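Local coordinates for protein nucleoside hydrolase, putative (PDB 3FZ0) that belongs to the nucleoside hydrolase family, an alpha/beta fold built round a mostly parallel central sheet, and holds a calcium ion, at residues Val128-Ala133 with Asp157-Ile162; Val203-Trp208 with Arg335-Ile340; Val296-Leu301 with Val339-Asp344. The protein carries 2 engineered substitutions. All blocks are in the same frame, centred on the assembly; numbering follows the deposited sequence.

Interaction 1 of 3, residues Val128-Ala133 with Asp157-Ile162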
loop_
_atom_site.group_PDB
_atom_site.type_symbol
_atom_site.label_atom_id
_atom_site.label_comp_id
_atom_site.label_asym_id
_atom_site.label_seq_id
_atom_site.Cartn_x
_atom_site.Cartn_y
_atom_site.Cartn_z
ATOM N N VAL B 128 -0.487 27.588 31.267
ATOM C CA VAL B 128 -0.375 26.996 29.957
ATOM C C VAL B 128 -0.832 25.538 30.052
ATOM O O VAL B 128 -0.486 24.801 31.004
ATOM C CB VAL B 128 1.058 27.167 29.367
ATOM C CG1 VAL B 128 2.059 26.196 30.012
ATOM C CG2 VAL B 128 1.041 26.960 27.887
ATOM N N TYR B 129 -1.641 25.138 29.081
ATOM C CA TYR B 129 -2.148 23.780 29.034
ATOM C C TYR B 129 -1.342 22.981 28.034
ATOM O O TYR B 129 -1.017 23.491 26.956
ATOM C CB TYR B 129 -3.613 23.776 28.622
ATOM C CG TYR B 129 -4.526 24.404 29.640
ATOM C CD1 TYR B 129 -4.586 25.790 29.810
ATOM C CD2 TYR B 129 -5.364 23.619 30.427
ATOM C CE1 TYR B 129 -5.458 26.373 30.758
ATOM C CE2 TYR B 129 -6.243 24.198 31.375
ATOM C CZ TYR B 129 -6.274 25.560 31.547
ATOM O OH TYR B 129 -7.141 26.128 32.489
ATOM N N GLN B 130 -1.015 21.736 28.391
ATOM C CA GLN B 130 -0.251 20.840 27.517
ATOM C C GLN B 130 -0.883 19.451 27.508
ATOM O O GLN B 130 -1.444 18.997 28.527
ATOM C CB GLN B 130 1.200 20.734 27.999
ATOM C CG GLN B 130 1.975 22.009 27.903
ATOM C CD GLN B 130 3.407 21.867 28.361
ATOM O OE1 GLN B 130 3.691 21.840 29.558
ATOM N NE2 GLN B 130 4.329 21.800 27.410
ATOM N N LEU B 131 -0.811 18.794 26.353
ATOM C CA LEU B 131 -1.305 17.445 26.223
ATOM C C LEU B 131 -0.074 16.626 25.994
ATOM O O LEU B 131 0.703 16.933 25.096
ATOM C CB LEU B 131 -2.248 17.327 25.028
ATOM C CG LEU B 131 -3.168 16.099 24.846
ATOM C CD1 LEU B 131 -4.003 16.294 23.617
ATOM C CD2 LEU B 131 -2.423 14.808 24.706
ATOM N N VAL B 132 0.142 15.618 26.834
ATOM C CA VAL B 132 1.221 14.678 26.626
ATOM C C VAL B 132 0.608 13.314 26.362
ATOM O O VAL B 132 -0.170 12.839 27.173
ATOM C CB VAL B 132 2.093 14.600 27.866
ATOM C CG1 VAL B 132 3.340 13.689 27.596
ATOM C CG2 VAL B 132 2.478 16.014 28.282
ATOM N N ALA B 133 0.947 12.690 25.246
ATOM C CA ALA B 133 0.315 11.447 24.817
ATOM C C ALA B 133 1.315 10.333 24.961
ATOM O O ALA B 133 2.382 10.366 24.325
ATOM C CB ALA B 133 -0.115 11.545 23.327
ATOM N N ASP B 157 3.198 30.427 21.925
ATOM C CA ASP B 157 4.029 30.548 20.713
ATOM C C ASP B 157 5.401 29.908 20.971
ATOM O O ASP B 157 6.103 29.544 20.047
ATOM C CB ASP B 157 4.169 32.007 20.263
ATOM C CG ASP B 157 4.633 32.946 21.396
ATOM O OD1 ASP B 157 4.753 32.506 22.571
ATOM O OD2 ASP B 157 4.879 34.146 21.112
ATOM N N THR B 158 5.730 29.713 22.246
ATOM C CA THR B 158 7.038 29.273 22.706
ATOM C C THR B 158 6.968 27.857 23.313
ATOM O O THR B 158 7.877 27.034 23.133
ATOM C CB THR B 158 7.525 30.286 23.771
ATOM O OG1 THR B 158 7.814 31.532 23.132
ATOM C CG2 THR B 158 8.766 29.803 24.517
ATOM N N ILE B 159 5.898 27.582 24.060
ATOM C CA ILE B 159 5.771 26.329 24.793
ATOM C C ILE B 159 4.879 25.404 23.998
ATOM O O ILE B 159 3.788 25.820 23.618
ATOM C CB ILE B 159 5.170 26.543 26.217
ATOM C CG1 ILE B 159 6.067 27.472 27.054
ATOM C CG2 ILE B 159 4.927 25.198 26.934
ATOM C CD1 ILE B 159 5.426 27.924 28.388
ATOM N N PRO B 160 5.351 24.170 23.726
ATOM C CA PRO B 160 4.633 23.146 22.982
ATOM C C PRO B 160 3.337 22.750 23.643
ATOM O O PRO B 160 3.320 22.450 24.831
ATOM C CB PRO B 160 5.591 21.948 23.034
ATOM C CG PRO B 160 6.937 22.560 23.157
ATOM C CD PRO B 160 6.698 23.703 24.100
ATOM N N GLY B 161 2.264 22.751 22.860
ATOM C CA GLY B 161 0.955 22.270 23.289
ATOM C C GLY B 161 0.803 20.758 23.303
ATOM O O GLY B 161 -0.025 20.205 24.041
ATOM N N ILE B 162 1.571 20.075 22.470
ATOM C CA ILE B 162 1.478 18.617 22.438
ATOM C C ILE B 162 2.851 17.960 22.369
ATOM O O ILE B 162 3.717 18.311 21.575
ATOM C CB ILE B 162 0.450 18.093 21.341
ATOM C CG1 ILE B 162 0.301 16.561 21.387
ATOM C CG2 ILE B 162 0.799 18.616 19.941
ATOM C CD1 ILE B 162 -0.886 16.011 20.570
#
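The extended side chain of Gln130 spans from strand 127-133 to the loop that runs into strand 162-165. Its CG is anti to the carbonyl carbon and CD continues anti (chi2 -179°), so the amide arrives beside Ile159 and Pro160. Gln130 NE2 gives Pro160 O a fairly straight hydrogen bond of 2.8 Å, lying in the carbonyl plane and close to its own amide plane. The Gln130 chain crosses Ile159 at about a right angle, with NE2 3.5 Å from Ile159 CG2, while Ile159 CD1 meets Val128 CG1 obliquely at 4.1 Å. Further along, Leu131 N donates to Gly161 O at 2.8 Å from above the carbonyl plane, and Ile162 CA makes a C-H...O contact of 3.2 Å with Leu131 O. These open the parallel pairing of Leu131 with Ile162. Leu131 CG and Ile162 CG1 both stand anti to the backbone N, on the same face of the sheet, and the two CD1 atoms come within 4.4 Å. Arg7 NH1 at Gln130 OE1 and Ala290 O at NE2 further fix the buried amide. Strand 6-13 pairs with Val128 and Gln130 on the other side, Val132 packs on helix 282-291, and Ile162 rests against Val203 of strand 203-206.

Interaction 2 of 3, residues Val203-Trp208 with Arg335-Ile340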
loop_
_atom_site.group_PDB
_atom_site.type_symbol
_atom_site.label_atom_id
_atom_site.label_comp_id
_atom_site.label_asym_id
_atom_site.label_seq_id
_atom_site.Cartn_x
_atom_site.Cartn_y
_atom_site.Cartn_z
ATOM N N VAL B 203 4.322 19.785 16.840
ATOM C CA VAL B 203 4.284 18.564 17.657
ATOM C C VAL B 203 5.724 18.204 18.030
ATOM O O VAL B 203 6.602 18.227 17.158
ATOM C CB VAL B 203 3.668 17.390 16.837
ATOM C CG1 VAL B 203 3.647 16.076 17.648
ATOM C CG2 VAL B 203 2.276 17.751 16.283
ATOM N N GLN B 204 5.981 17.907 19.304
ATOM C CA GLN B 204 7.289 17.387 19.740
ATOM C C GLN B 204 7.271 15.867 19.726
ATOM O O GLN B 204 6.481 15.230 20.449
ATOM C CB GLN B 204 7.642 17.878 21.144
ATOM C CG GLN B 204 7.487 19.388 21.322
ATOM C CD GLN B 204 8.468 20.180 20.500
ATOM O OE1 GLN B 204 9.676 20.052 20.690
ATOM N NE2 GLN B 204 7.963 20.998 19.560
ATOM N N LEU B 205 8.131 15.278 18.901
ATOM C CA LEU B 205 8.134 13.827 18.724
ATOM C C LEU B 205 9.190 13.184 19.610
ATOM O O LEU B 205 10.382 13.147 19.268
ATOM C CB LEU B 205 8.336 13.451 17.246
ATOM C CG LEU B 205 8.206 11.977 16.838
ATOM C CD1 LEU B 205 6.756 11.457 16.606
ATOM C CD2 LEU B 205 9.092 11.701 15.588
ATOM N N VAL B 206 8.770 12.674 20.756
ATOM C CA VAL B 206 9.695 11.948 21.616
ATOM C C VAL B 206 9.713 10.478 21.159
ATOM O O VAL B 206 8.849 9.654 21.531
ATOM C CB VAL B 206 9.364 12.163 23.082
ATOM C CG1 VAL B 206 10.417 11.474 24.003
ATOM C CG2 VAL B 206 9.256 13.702 23.360
ATOM N N ASN B 207 10.699 10.185 20.313
ATOM C CA ASN B 207 10.760 8.925 19.589
ATOM C C ASN B 207 11.557 7.897 20.358
ATOM O O ASN B 207 12.265 8.224 21.323
ATOM C CB ASN B 207 11.386 9.128 18.201
ATOM C CG ASN B 207 12.671 9.916 18.263
ATOM O OD1 ASN B 207 13.747 9.371 18.502
ATOM N ND2 ASN B 207 12.561 11.228 18.102
ATOM N N TRP B 208 11.471 6.659 19.884
ATOM C CA TRP B 208 12.133 5.521 20.506
ATOM C C TRP B 208 13.645 5.717 20.741
ATOM O O TRP B 208 14.121 5.544 21.880
ATOM C CB TRP B 208 11.859 4.264 19.670
ATOM C CG TRP B 208 12.630 3.028 20.063
ATOM C CD1 TRP B 208 13.541 2.365 19.288
ATOM C CD2 TRP B 208 12.533 2.293 21.288
ATOM N NE1 TRP B 208 14.002 1.280 19.943
ATOM C CE2 TRP B 208 13.411 1.195 21.176
ATOM C CE3 TRP B 208 11.805 2.463 22.479
ATOM C CZ2 TRP B 208 13.609 0.253 22.235
ATOM C CZ3 TRP B 208 11.980 1.517 23.528
ATOM C CH2 TRP B 208 12.878 0.435 23.396
ATOM N N ARG B 335 7.027 22.690 8.102
ATOM C CA ARG B 335 7.744 22.144 9.269
ATOM C C ARG B 335 6.788 21.939 10.442
ATOM O O ARG B 335 6.601 22.833 11.293
ATOM C CB ARG B 335 8.912 23.046 9.662
ATOM C CG ARG B 335 10.038 22.957 8.726
ATOM C CD ARG B 335 11.231 23.813 9.081
ATOM N NE ARG B 335 12.019 24.024 7.857
ATOM C CZ ARG B 335 12.890 23.153 7.346
ATOM N NH1 ARG B 335 13.126 21.994 7.973
ATOM N NH2 ARG B 335 13.542 23.446 6.210
ATOM N N ASN B 336 6.183 20.756 10.482
ATOM C CA ASN B 336 5.117 20.461 11.425
ATOM C C ASN B 336 5.537 19.704 12.653
ATOM O O ASN B 336 4.711 19.498 13.542
ATOM C CB ASN B 336 4.007 19.665 10.737
ATOM C CG ASN B 336 4.458 18.268 10.308
ATOM O OD1 ASN B 336 5.638 18.009 10.139
ATOM N ND2 ASN B 336 3.500 17.378 10.095
ATOM N N CYS B 337 6.792 19.276 12.709
ATOM C CA CYS B 337 7.220 18.383 13.781
ATOM C C CYS B 337 8.670 18.595 14.224
ATOM O O CYS B 337 9.570 18.692 13.393
ATOM C CB CYS B 337 6.999 16.951 13.337
ATOM S SG CYS B 337 7.586 15.689 14.483
ATOM N N ASN B 338 8.880 18.690 15.533
ATOM C CA ASN B 338 10.219 18.791 16.107
ATOM C C ASN B 338 10.669 17.415 16.574
ATOM O O ASN B 338 10.134 16.874 17.532
ATOM C CB ASN B 338 10.245 19.801 17.249
ATOM C CG ASN B 338 11.668 20.227 17.647
ATOM O OD1 ASN B 338 12.574 20.300 16.811
ATOM N ND2 ASN B 338 11.856 20.514 18.938
ATOM N N VAL B 339 11.612 16.834 15.847
ATOM C CA VAL B 339 12.109 15.486 16.127
ATOM C C VAL B 339 13.186 15.649 17.186
ATOM O O VAL B 339 14.226 16.247 16.897
ATOM C CB VAL B 339 12.683 14.818 14.835
ATOM C CG1 VAL B 339 13.239 13.450 15.134
ATOM C CG2 VAL B 339 11.580 14.750 13.763
ATOM N N ILE B 340 12.912 15.173 18.407
ATOM C CA ILE B 340 13.855 15.283 19.517
ATOM C C ILE B 340 14.963 14.224 19.334
ATOM O O ILE B 340 14.658 13.031 19.234
ATOM C CB ILE B 340 13.154 15.052 20.877
ATOM C CG1 ILE B 340 11.822 15.836 20.989
ATOM C CG2 ILE B 340 14.111 15.324 22.025
ATOM C CD1 ILE B 340 11.924 17.362 20.893
#
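Gln204 bends at chi2 (-66°) while Asn338 sends CG anti to its backbone N (chi1 -165°), and the two side chains run side by side, pointing the same way. Their amide planes are 53° apart, yet Asn338 ND2 reaches Gln204 OE1 in a nearly straight 2.8 Å hydrogen bond, on a lone pair and in the Asn338 amide plane. Ile340 CD1 lies 3.5 Å from the same OE1, an apolar neighbour for this buried oxygen. Strands 203-206 and 337-343 are parallel neighbours in the central sheet of the nucleoside hydrolase fold, paired in register from Val203 with Cys337 to Leu205 with Val339. Asn338 is gripped through its backbone as well: its N donates to Val203 O (2.8 Å), its O accepts from Leu205 N (2.9 Å). On the Leu205 face, Cys337 SG touches Leu205 CB at 3.6 Å; Asn336 and Cys337 form a classic beta bulge opposite Thr302. Where strand 203-206 ends, Asn207 places CG in the crowded position between its backbone N and carbonyl carbon, and its ND2 meets Ile340 O on a lone pair at 3.0 Å. Asn207 is the N-cap of helix 208-212, its OD1 accepting from Val210 N, and Trp208 NE1 bonds Tyr322 OH of the second subunit.

Interaction 3 of 3, residues Val296-Leu301 with Val339-Asp344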
loop_
_atom_site.group_PDB
_atom_site.type_symbol
_atom_site.label_atom_id
_atom_site.label_comp_id
_atom_site.label_asym_id
_atom_site.label_seq_id
_atom_site.Cartn_x
_atom_site.Cartn_y
_atom_site.Cartn_z
ATOM N N VAL B 296 15.874 19.248 26.378
ATOM C CA VAL B 296 16.101 18.923 24.986
ATOM C C VAL B 296 17.453 19.520 24.620
ATOM O O VAL B 296 17.586 20.713 24.506
ATOM C CB VAL B 296 14.947 19.467 24.066
ATOM C CG1 VAL B 296 15.287 19.345 22.573
ATOM C CG2 VAL B 296 13.617 18.790 24.385
ATOM N N LEU B 297 18.457 18.681 24.455
ATOM C CA LEU B 297 19.794 19.143 24.066
ATOM C C LEU B 297 19.938 19.311 22.551
ATOM O O LEU B 297 20.718 20.143 22.090
ATOM C CB LEU B 297 20.891 18.217 24.618
ATOM C CG LEU B 297 21.107 18.229 26.149
ATOM C CD1 LEU B 297 22.247 17.269 26.597
ATOM C CD2 LEU B 297 21.283 19.692 26.754
ATOM N N ASP B 298 19.183 18.520 21.790
ATOM C CA ASP B 298 19.269 18.530 20.335
ATOM C C ASP B 298 17.957 18.087 19.730
ATOM O O ASP B 298 17.290 17.176 20.260
ATOM C CB ASP B 298 20.399 17.615 19.851
ATOM C CG ASP B 298 21.010 18.074 18.544
ATOM O OD1 ASP B 298 20.453 18.977 17.848
ATOM O OD2 ASP B 298 22.060 17.509 18.188
ATOM N N SER B 299 17.579 18.745 18.632
ATOM C CA SER B 299 16.393 18.374 17.868
ATOM C C SER B 299 16.450 18.886 16.425
ATOM O O SER B 299 17.342 19.649 16.045
ATOM C CB SER B 299 15.116 18.840 18.573
ATOM O OG SER B 299 15.065 20.232 18.685
ATOM N N PHE B 300 15.502 18.424 15.616
ATOM C CA PHE B 300 15.459 18.763 14.212
ATOM C C PHE B 300 14.017 19.040 13.773
ATOM O O PHE B 300 13.174 18.130 13.721
ATOM C CB PHE B 300 16.125 17.676 13.349
ATOM C CG PHE B 300 16.198 18.038 11.888
ATOM C CD1 PHE B 300 16.952 19.144 11.467
ATOM C CD2 PHE B 300 15.492 17.305 10.934
ATOM C CE1 PHE B 300 17.006 19.521 10.092
ATOM C CE2 PHE B 300 15.548 17.671 9.561
ATOM C CZ PHE B 300 16.302 18.770 9.140
ATOM N N LEU B 301 13.743 20.308 13.489
ATOM C CA LEU B 301 12.415 20.731 13.066
ATOM C C LEU B 301 12.253 20.534 11.561
ATOM O O LEU B 301 12.983 21.134 10.759
ATOM C CB LEU B 301 12.175 22.192 13.478
ATOM C CG LEU B 301 10.880 22.918 13.032
ATOM C CD1 LEU B 301 9.611 22.160 13.444
ATOM C CD2 LEU B 301 10.815 24.381 13.517
ATOM N N VAL B 339 11.612 16.834 15.847
ATOM C CA VAL B 339 12.109 15.486 16.127
ATOM C C VAL B 339 13.186 15.649 17.186
ATOM O O VAL B 339 14.226 16.247 16.897
ATOM C CB VAL B 339 12.683 14.818 14.835
ATOM C CG1 VAL B 339 13.239 13.450 15.134
ATOM C CG2 VAL B 339 11.580 14.750 13.763
ATOM N N ILE B 340 12.912 15.173 18.407
ATOM C CA ILE B 340 13.855 15.283 19.517
ATOM C C ILE B 340 14.963 14.224 19.334
ATOM O O ILE B 340 14.658 13.031 19.234
ATOM C CB ILE B 340 13.154 15.052 20.877
ATOM C CG1 ILE B 340 11.822 15.836 20.989
ATOM C CG2 ILE B 340 14.111 15.324 22.025
ATOM C CD1 ILE B 340 11.924 17.362 20.893
ATOM N N THR B 341 16.234 14.644 19.312
ATOM C CA THR B 341 17.325 13.705 19.028
ATOM C C THR B 341 18.303 13.492 20.173
ATOM O O THR B 341 19.024 12.502 20.174
ATOM C CB THR B 341 18.092 14.032 17.735
ATOM O OG1 THR B 341 18.652 15.338 17.835
ATOM C CG2 THR B 341 17.141 13.960 16.482
ATOM N N LYS B 342 18.330 14.427 21.122
ATOM C CA LYS B 342 19.039 14.257 22.384
ATOM C C LYS B 342 18.367 14.918 23.593
ATOM O O LYS B 342 18.044 16.108 23.564
ATOM C CB LYS B 342 20.500 14.710 22.312
ATOM C CG LYS B 342 21.252 14.204 23.537
ATOM C CD LYS B 342 22.721 14.191 23.361
ATOM C CE LYS B 342 23.448 13.649 24.646
ATOM N NZ LYS B 342 23.301 12.161 24.835
ATOM N N VAL B 343 18.192 14.117 24.642
ATOM C CA VAL B 343 17.690 14.555 25.934
ATOM C C VAL B 343 18.778 14.486 26.997
ATOM O O VAL B 343 19.597 13.555 27.009
ATOM C CB VAL B 343 16.456 13.744 26.359
ATOM C CG1 VAL B 343 16.108 13.958 27.829
ATOM C CG2 VAL B 343 15.250 14.152 25.484
ATOM N N ASP B 344 18.774 15.483 27.887
ATOM C CA ASP B 344 19.754 15.617 28.975
ATOM C C ASP B 344 19.530 14.481 29.966
ATOM O O ASP B 344 18.554 14.505 30.712
ATOM C CB ASP B 344 19.553 16.965 29.649
ATOM C CG ASP B 344 20.629 17.295 30.653
ATOM O OD1 ASP B 344 21.132 16.399 31.376
ATOM O OD2 ASP B 344 20.970 18.495 30.745
#
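Strands 296-301 and 339-343 run antiparallel, their axes at 159°, through two successive classic beta bulges. In the first, Leu297 and Asp298 both face Lys342, whose O accepts from Leu297 N (2.8 Å) and from Asp298 N (3.2 Å), the latter on a lone pair and the former from above the carbonyl plane. In the second, Thr341 and Lys342 both face Asp298, and Asp298 O takes Thr341 N (2.9 Å) and Lys342 N, each from above its plane. Beyond them, Phe300 and Val339 form a regular hydrogen-bonded pair. At the first bulge Leu297 points toward the partner strand: its CD1 lies 3.8 Å from Asp344 CA, and its chain crosses Asp344 obliquely. Here the sheet leaves its parallel core, because strand 296-306 is antiparallel to strand 337-343 and brings on the antiparallel strand 317-319. On one face Val296 CG2 meets Ile340 CD1 at 4.1 Å, the chains crossing at about a right angle; Val296 also packs on Val289 of helix 282-291, while Ile340 lies against strand 203-206. On the opposite face the CB atoms of Asp298 and Lys342 stand 3.8 Å apart, with Thr341 OG1 3.5 Å from Asp298 CB. The Lys342 chain then runs on from the sheet, bending at its last torsion, and NZ bonds Asn213 OD1. Phe300 meets the ring of Trp321 nearly parallel. Asp344, with CG anti to N, is the N-cap of helix 345-356, OD1 accepting from Met347 N.

All three contacts belong to one mixed sheet and step across it. Interactions 1 and 2, with centres 13 Å apart, join where Ile162 O probably accepts from Gln204 N (3.2 Å); Pro160 CB also packs on Gln204 CG. Interactions 2 and 3 share strand 337-343, with centres 8 Å apart. Ser299 OG and Asn338 OD1 probably bond at 3.1 Å, and Arg335 NH1 and Leu301 O probably do so at 2.9 Å. Interactions 1 and 3 do not touch, their nearest atoms being about 8 Å apart. The calcium ion, held by Asp14, Asp19, Leu134 and Asp283, lies about 12 Å from the side chain of Leu131 and about 11 Å from that of Val206; Leu134 directly follows strand 127-133.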